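Local coordinates for putative tetR-family transcriptional regulatory protein (Streptomyces coelicolor, PDB 2DG8) that probably regulates transcription by binding operator DNA through the helix-turn-helix of the TetR family, perhaps in response to a small-molecule ligand, at residues G40-L43 with G44-T47; V69-F72 with D73-G77; A80-D83 with E84-A88. One frame throughout, in Å; residues are numbered along the deposited sequence.

Contact 1 of 3, residues G40-L43 with G44-T47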
loop_
_atom_site.group_PDB
_atom_site.type_symbol
_atom_site.label_atom_id
_atom_site.label_comp_id
_atom_site.label_asym_id
_atom_site.label_seq_id
_atom_site.Cartn_x
_atom_site.Cartn_y
_atom_site.Cartn_z
ATOM N N GLY A 40 8.644 29.102 -2.239
ATOM C CA GLY A 40 8.907 30.511 -2.466
ATOM C C GLY A 40 9.436 31.154 -1.199
ATOM O O GLY A 40 8.875 32.130 -0.704
ATOM N N VAL A 41 10.505 30.577 -0.657
ATOM C CA VAL A 41 11.141 31.085 0.553
ATOM C C VAL A 41 12.644 30.944 0.362
ATOM O O VAL A 41 13.105 30.039 -0.331
ATOM C CB VAL A 41 10.723 30.276 1.820
ATOM C CG1 VAL A 41 9.214 30.167 1.894
ATOM C CG2 VAL A 41 11.361 28.882 1.802
ATOM N N PRO A 42 13.433 31.844 0.961
ATOM C CA PRO A 42 14.881 31.708 0.782
ATOM C C PRO A 42 15.407 30.361 1.286
ATOM O O PRO A 42 14.876 29.788 2.247
ATOM C CB PRO A 42 15.444 32.905 1.554
ATOM C CG PRO A 42 14.372 33.227 2.562
ATOM C CD PRO A 42 13.099 33.024 1.779
ATOM N N LEU A 43 16.443 29.857 0.618
ATOM C CA LEU A 43 17.060 28.580 0.961
ATOM C C LEU A 43 17.361 28.455 2.457
ATOM O O LEU A 43 17.160 27.395 3.058
ATOM C CB LEU A 43 18.353 28.396 0.156
ATOM C CG LEU A 43 19.182 27.130 0.406
ATOM C CD1 LEU A 43 18.418 25.890 -0.065
ATOM C CD2 LEU A 43 20.507 27.240 -0.349
ATOM N N GLY A 44 17.833 29.543 3.054
ATOM C CA GLY A 44 18.160 29.524 4.469
ATOM C C GLY A 44 16.991 29.194 5.387
ATOM O O GLY A 44 17.197 28.703 6.498
ATOM N N SER A 45 15.766 29.457 4.933
ATOM C CA SER A 45 14.580 29.184 5.739
ATOM C C SER A 45 14.428 27.700 6.049
ATOM O O SER A 45 13.803 27.335 7.042
ATOM C CB SER A 45 13.318 29.666 5.026
ATOM O OG SER A 45 13.385 31.040 4.729
ATOM N N MET A 46 14.991 26.847 5.198
ATOM C CA MET A 46 14.893 25.406 5.398
ATOM C C MET A 46 15.537 24.992 6.722
ATOM O O MET A 46 14.897 24.365 7.565
ATOM C CB MET A 46 15.557 24.653 4.234
ATOM C CG MET A 46 14.850 24.809 2.881
ATOM S SD MET A 46 13.116 24.239 2.888
ATOM C CE MET A 46 12.297 25.707 2.962
ATOM N N THR A 47 16.803 25.354 6.903
ATOM C CA THR A 47 17.533 25.008 8.120
ATOM C C THR A 47 17.206 25.920 9.308
ATOM O O THR A 47 17.601 25.653 10.440
ATOM C CB THR A 47 19.046 25.024 7.858
ATOM O OG1 THR A 47 19.414 26.278 7.272
ATOM C CG2 THR A 47 19.421 23.895 6.917
#
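Val41 reaches into the turn with CG2, the branch placed between its backbone N and its carbonyl carbon, and puts that methyl 3.5 Å from Met46 CE. The chain has just left helix 32-39 through Gly40, with positive phi, the C-prime residue of the Schellman motif that ends that helix, and it now turns into helix 44-49. These two helices and the turn between them form the helix-turn-helix of the TetR family; helix 44-49 takes the place of the recognition helix. Pro42 comes next, and its O collects two donors from Ser45. Ser45 N lies 2.8 Å from Pro42 O, coming from well above the carbonyl plane (47° out of it). Ser45 OG adds a weak bond to Pro42 O at 3.2 Å. With chi1 at -57°, that OG sits opposite the carbonyl carbon of Ser45 and is also 3.2 Å from Pro42 CG. Leu43 repeats the three-residue step: Met46 N lies 3.1 Å from Leu43 O, again above the plane, while CB and CG of Met46 lie close to the same oxygen. The Met46 chain bends at chi2 and chi3, which brings CE back across Val41 at about a right angle. Chemically, then, the turn works on two levels: successive carbonyls are satisfied by short-range N-H groups, with only a weak addition from the serine hydroxyl, while the buried methionine packs on Ile14, Ile35 and Ala36, and Val41 is covered by the side chains of Arg10 and Arg13 of helix 10-25.

Contact 2 of 3, residues V69-F72 with D73-G77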
loop_
_atom_site.group_PDB
_atom_site.type_symbol
_atom_site.label_atom_id
_atom_site.label_comp_id
_atom_site.label_asym_id
_atom_site.label_seq_id
_atom_site.Cartn_x
_atom_site.Cartn_y
_atom_site.Cartn_z
ATOM N N VAL A 69 -6.849 11.447 8.227
ATOM C CA VAL A 69 -7.558 11.121 9.455
ATOM C C VAL A 69 -8.814 11.984 9.528
ATOM O O VAL A 69 -9.874 11.532 9.957
ATOM C CB VAL A 69 -6.679 11.394 10.696
ATOM C CG1 VAL A 69 -7.540 11.460 11.958
ATOM C CG2 VAL A 69 -5.636 10.287 10.833
ATOM N N ALA A 70 -8.687 13.231 9.094
ATOM C CA ALA A 70 -9.809 14.151 9.112
ATOM C C ALA A 70 -10.857 13.684 8.110
ATOM O O ALA A 70 -12.047 13.944 8.277
ATOM C CB ALA A 70 -9.338 15.556 8.766
ATOM N N VAL A 71 -10.412 13.008 7.056
ATOM C CA VAL A 71 -11.344 12.511 6.052
ATOM C C VAL A 71 -12.198 11.430 6.701
ATOM O O VAL A 71 -13.379 11.288 6.384
ATOM C CB VAL A 71 -10.616 11.930 4.824
ATOM C CG1 VAL A 71 -11.628 11.338 3.858
ATOM C CG2 VAL A 71 -9.829 13.029 4.121
ATOM N N PHE A 72 -11.589 10.671 7.608
ATOM C CA PHE A 72 -12.301 9.629 8.330
ATOM C C PHE A 72 -13.335 10.319 9.217
ATOM O O PHE A 72 -14.491 9.903 9.287
ATOM C CB PHE A 72 -11.330 8.816 9.197
ATOM C CG PHE A 72 -10.693 7.651 8.475
ATOM C CD1 PHE A 72 -10.887 6.350 8.929
ATOM C CD2 PHE A 72 -9.928 7.851 7.332
ATOM C CE1 PHE A 72 -10.324 5.259 8.257
ATOM C CE2 PHE A 72 -9.356 6.768 6.649
ATOM C CZ PHE A 72 -9.559 5.472 7.111
ATOM N N ASP A 73 -12.904 11.389 9.877
ATOM C CA ASP A 73 -13.772 12.152 10.757
ATOM C C ASP A 73 -14.941 12.741 9.981
ATOM O O ASP A 73 -16.083 12.706 10.440
ATOM C CB ASP A 73 -12.999 13.288 11.414
ATOM C CG ASP A 73 -13.835 14.039 12.427
ATOM O OD1 ASP A 73 -13.432 15.152 12.825
ATOM O OD2 ASP A 73 -14.894 13.505 12.828
ATOM N N GLU A 74 -14.650 13.284 8.804
ATOM C CA GLU A 74 -15.687 13.874 7.970
ATOM C C GLU A 74 -16.811 12.878 7.664
ATOM O O GLU A 74 -17.993 13.203 7.798
ATOM C CB GLU A 74 -15.091 14.374 6.651
ATOM C CG GLU A 74 -16.079 15.168 5.795
ATOM C CD GLU A 74 -15.568 15.441 4.386
ATOM O OE1 GLU A 74 -14.436 15.954 4.239
ATOM O OE2 GLU A 74 -16.308 15.145 3.422
ATOM N N HIS A 75 -16.440 11.669 7.249
ATOM C CA HIS A 75 -17.422 10.646 6.912
ATOM C C HIS A 75 -18.073 9.993 8.115
ATOM O O HIS A 75 -19.299 9.885 8.180
ATOM C CB HIS A 75 -16.788 9.547 6.047
ATOM C CG HIS A 75 -16.565 9.953 4.627
ATOM N ND1 HIS A 75 -15.478 10.701 4.228
ATOM C CD2 HIS A 75 -17.315 9.758 3.517
ATOM C CE1 HIS A 75 -15.567 10.948 2.935
ATOM N NE2 HIS A 75 -16.673 10.389 2.478
ATOM N N LEU A 76 -17.246 9.548 9.056
ATOM C CA LEU A 76 -17.725 8.861 10.248
ATOM C C LEU A 76 -18.407 9.772 11.265
ATOM O O LEU A 76 -19.379 9.375 11.911
ATOM C CB LEU A 76 -16.567 8.117 10.922
ATOM C CG LEU A 76 -15.977 6.885 10.223
ATOM C CD1 LEU A 76 -17.006 5.757 10.191
ATOM C CD2 LEU A 76 -15.551 7.242 8.823
ATOM N N GLY A 77 -17.892 10.984 11.414
ATOM C CA GLY A 77 -18.476 11.909 12.367
ATOM C C GLY A 77 -19.929 12.228 12.067
ATOM O O GLY A 77 -20.698 12.541 12.978
#
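His75 bonds twice to the carbonyl oxygen of Val71, one turn back in the long helix 53-77, which in TetR-type regulators follows the DNA-binding helices and runs into the C-terminal domain. The first bond is the ordinary helical one from His75 N, 3.2 Å from Val71 O. The second comes from the imidazole: His75 ND1 lies 3.1 Å from Val71 O, with an N-H...O angle of 166° and the oxygen practically in the ring plane. The two donors reach the oxygen from opposite faces of the carbonyl plane, so they do not compete for one site. CG of His75 lies anti to the carbonyl carbon, beside the backbone N (chi1 -75°), which lets ND1 turn back to Val71 O, and the ND1 bond then fixes the rotation of the ring. Since ND1 is the donor here, it carries a proton; Asp91 and Glu95 of helix 82-98 also touch this side chain. The neighbouring carbonyls each have a regular i to i+4 partner: Asp73 N bonds to Val69 O and Leu76 N to Phe72 O, while Glu74 N comes within 2.7 Å of Ala70 O. Asp73 O is taken in turn by Gly77 N. Val69, Phe72 and Leu76 are buried in the domain, where Phe72 packs on Leu92 and Ile151, Leu76 also lies on Leu92, and Val69 meets Trp127 of helix 121-135. Val71 runs beside the imidazole and points the same way, its CG1 3.9 Å from His75 ND1.

Contact 3 of 3, residues A80-D83 with E84-A88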
loop_
_atom_site.group_PDB
_atom_site.type_symbol
_atom_site.label_atom_id
_atom_site.label_comp_id
_atom_site.label_asym_id
_atom_site.label_seq_id
_atom_site.Cartn_x
_atom_site.Cartn_y
_atom_site.Cartn_z
ATOM N N ALA A 80 -24.990 8.612 12.368
ATOM C CA ALA A 80 -25.806 8.545 13.576
ATOM C C ALA A 80 -25.830 7.182 14.273
ATOM O O ALA A 80 -25.963 7.113 15.497
ATOM C CB ALA A 80 -27.234 8.983 13.251
ATOM N N ASP A 81 -25.698 6.107 13.501
ATOM C CA ASP A 81 -25.719 4.754 14.049
ATOM C C ASP A 81 -24.844 3.811 13.229
ATOM O O ASP A 81 -24.188 4.242 12.278
ATOM C CB ASP A 81 -27.150 4.228 14.052
ATOM C CG ASP A 81 -27.896 4.587 12.780
ATOM O OD1 ASP A 81 -28.550 5.650 12.754
ATOM O OD2 ASP A 81 -27.811 3.818 11.798
ATOM N N ARG A 82 -24.843 2.528 13.595
ATOM C CA ARG A 82 -24.057 1.523 12.879
ATOM C C ARG A 82 -24.366 1.553 11.385
ATOM O O ARG A 82 -23.461 1.610 10.554
ATOM C CB ARG A 82 -24.365 0.101 13.369
ATOM C CG ARG A 82 -23.932 -0.278 14.776
ATOM C CD ARG A 82 -24.208 -1.776 14.983
ATOM N NE ARG A 82 -25.506 -2.170 14.421
ATOM C CZ ARG A 82 -25.913 -3.429 14.253
ATOM N NH1 ARG A 82 -27.106 -3.676 13.732
ATOM N NH2 ARG A 82 -25.131 -4.442 14.600
ATOM N N ASP A 83 -25.654 1.492 11.053
ATOM C CA ASP A 83 -26.076 1.485 9.663
ATOM C C ASP A 83 -25.519 2.643 8.855
ATOM O O ASP A 83 -25.032 2.438 7.745
ATOM C CB ASP A 83 -27.603 1.465 9.557
ATOM C CG ASP A 83 -28.196 0.095 9.865
ATOM O OD1 ASP A 83 -27.690 -0.918 9.329
ATOM O OD2 ASP A 83 -29.179 0.032 10.636
ATOM N N GLU A 84 -25.593 3.858 9.393
ATOM C CA GLU A 84 -25.067 5.010 8.668
ATOM C C GLU A 84 -23.545 4.927 8.631
ATOM O O GLU A 84 -22.924 5.303 7.645
ATOM C CB GLU A 84 -25.501 6.323 9.325
ATOM C CG GLU A 84 -27.008 6.499 9.443
ATOM C CD GLU A 84 -27.423 7.951 9.635
ATOM O OE1 GLU A 84 -26.723 8.693 10.362
ATOM O OE2 GLU A 84 -28.461 8.349 9.064
ATOM N N ALA A 85 -22.953 4.415 9.705
ATOM C CA ALA A 85 -21.505 4.266 9.783
ATOM C C ALA A 85 -21.003 3.338 8.681
ATOM O O ALA A 85 -20.033 3.653 7.994
ATOM C CB ALA A 85 -21.103 3.716 11.141
ATOM N N ARG A 86 -21.668 2.195 8.518
ATOM C CA ARG A 86 -21.282 1.231 7.494
ATOM C C ARG A 86 -21.366 1.880 6.120
ATOM O O ARG A 86 -20.486 1.695 5.276
ATOM C CB ARG A 86 -22.203 0.003 7.524
ATOM C CG ARG A 86 -22.158 -0.792 8.813
ATOM C CD ARG A 86 -23.007 -2.054 8.705
ATOM N NE ARG A 86 -22.871 -2.916 9.881
ATOM C CZ ARG A 86 -23.690 -2.903 10.932
ATOM N NH1 ARG A 86 -23.472 -3.730 11.950
ATOM N NH2 ARG A 86 -24.731 -2.076 10.966
ATOM N N GLU A 87 -22.442 2.630 5.902
ATOM C CA GLU A 87 -22.678 3.323 4.635
ATOM C C GLU A 87 -21.620 4.416 4.464
ATOM O O GLU A 87 -21.147 4.689 3.359
ATOM C CB GLU A 87 -24.071 3.958 4.657
ATOM C CG GLU A 87 -24.725 4.131 3.293
ATOM C CD GLU A 87 -25.223 2.816 2.712
ATOM O OE1 GLU A 87 -25.870 2.043 3.448
ATOM O OE2 GLU A 87 -24.980 2.561 1.517
ATOM N N ALA A 88 -21.269 5.044 5.582
ATOM C CA ALA A 88 -20.280 6.108 5.596
ATOM C C ALA A 88 -18.911 5.555 5.214
ATOM O O ALA A 88 -18.146 6.204 4.498
ATOM C CB ALA A 88 -20.218 6.746 6.995
#
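Ala85 N, Arg86 N and Glu87 N bond to the carbonyls of Asp81, Arg82 and Asp83, setting up the first turns of helix 82-98, and the bond from Arg86 N to Arg82 O is the shortest of the three at 2.8 Å. Asp81 is the N-cap. Its CG is turned between its backbone N and carbonyl carbon (chi1 42°), which brings OD2 round to the N-H of Glu84, 3.3 Å from Glu84 N and met from above the carboxylate plane. Glu84 reaches back in the other direction: its OE1, through the anti lone pair, takes the N-H of Ala80 at 2.7 Å from Ala80 N. Asp81 thus caps Glu84 N, and Glu84 in turn binds Ala80 N just before the cap. Their carboxylates approach to 4.3 Å (Asp81 OD1 to Glu84 OE1), where they probably repel each other somewhat, an effect the positive end of the helix dipole may ease. Replacing Asp81 by an alanine removes the carboxylate and would probably leave the N-H of Glu84 without its capping partner, so that the first turn could fray. Farther on, Arg82 and Arg86 run side by side, their guanidinium planes nearly perpendicular (80°). Arg86 NH1 comes in over one face of the Arg82 group, an approach of like charges that is probably unfavourable in itself. A long salt bridge from Asp83 OD1 to Arg86 NH2, 3.6 Å, probably offsets part of it, and Arg86 NE is hydrogen-bonded to Thr178 OG1. Glu87 turns to another partner, a salt bridge with Arg167, while the methyl of Ala85 packs against His138 and Phe139. Where the two arginines meet, Arg86 NH1 stands 3.2 Å from Arg82 NH2.

The three contacts follow one another along the chain without overlap. Contact 1 lies in the DNA-binding domain, at the turn into helix 44-49; contact 2 is near the far end of helix 53-77, the next helix along, its centre about 34 Å away. Contact 3 opens helix 82-98, with its centre about 46 Å from that of contact 1, on the opposite side of the chain's centre. Contacts 2 and 3 are neighbours, centres about 12 Å apart, and they pack directly: Ala88 CB sits 3.5 Å from His75 O. Helix 53-77 thus joins the DNA-binding domain to the C-terminal domain, which in TetR-family proteins commonly binds the ligand; by analogy it probably helps relay that signal.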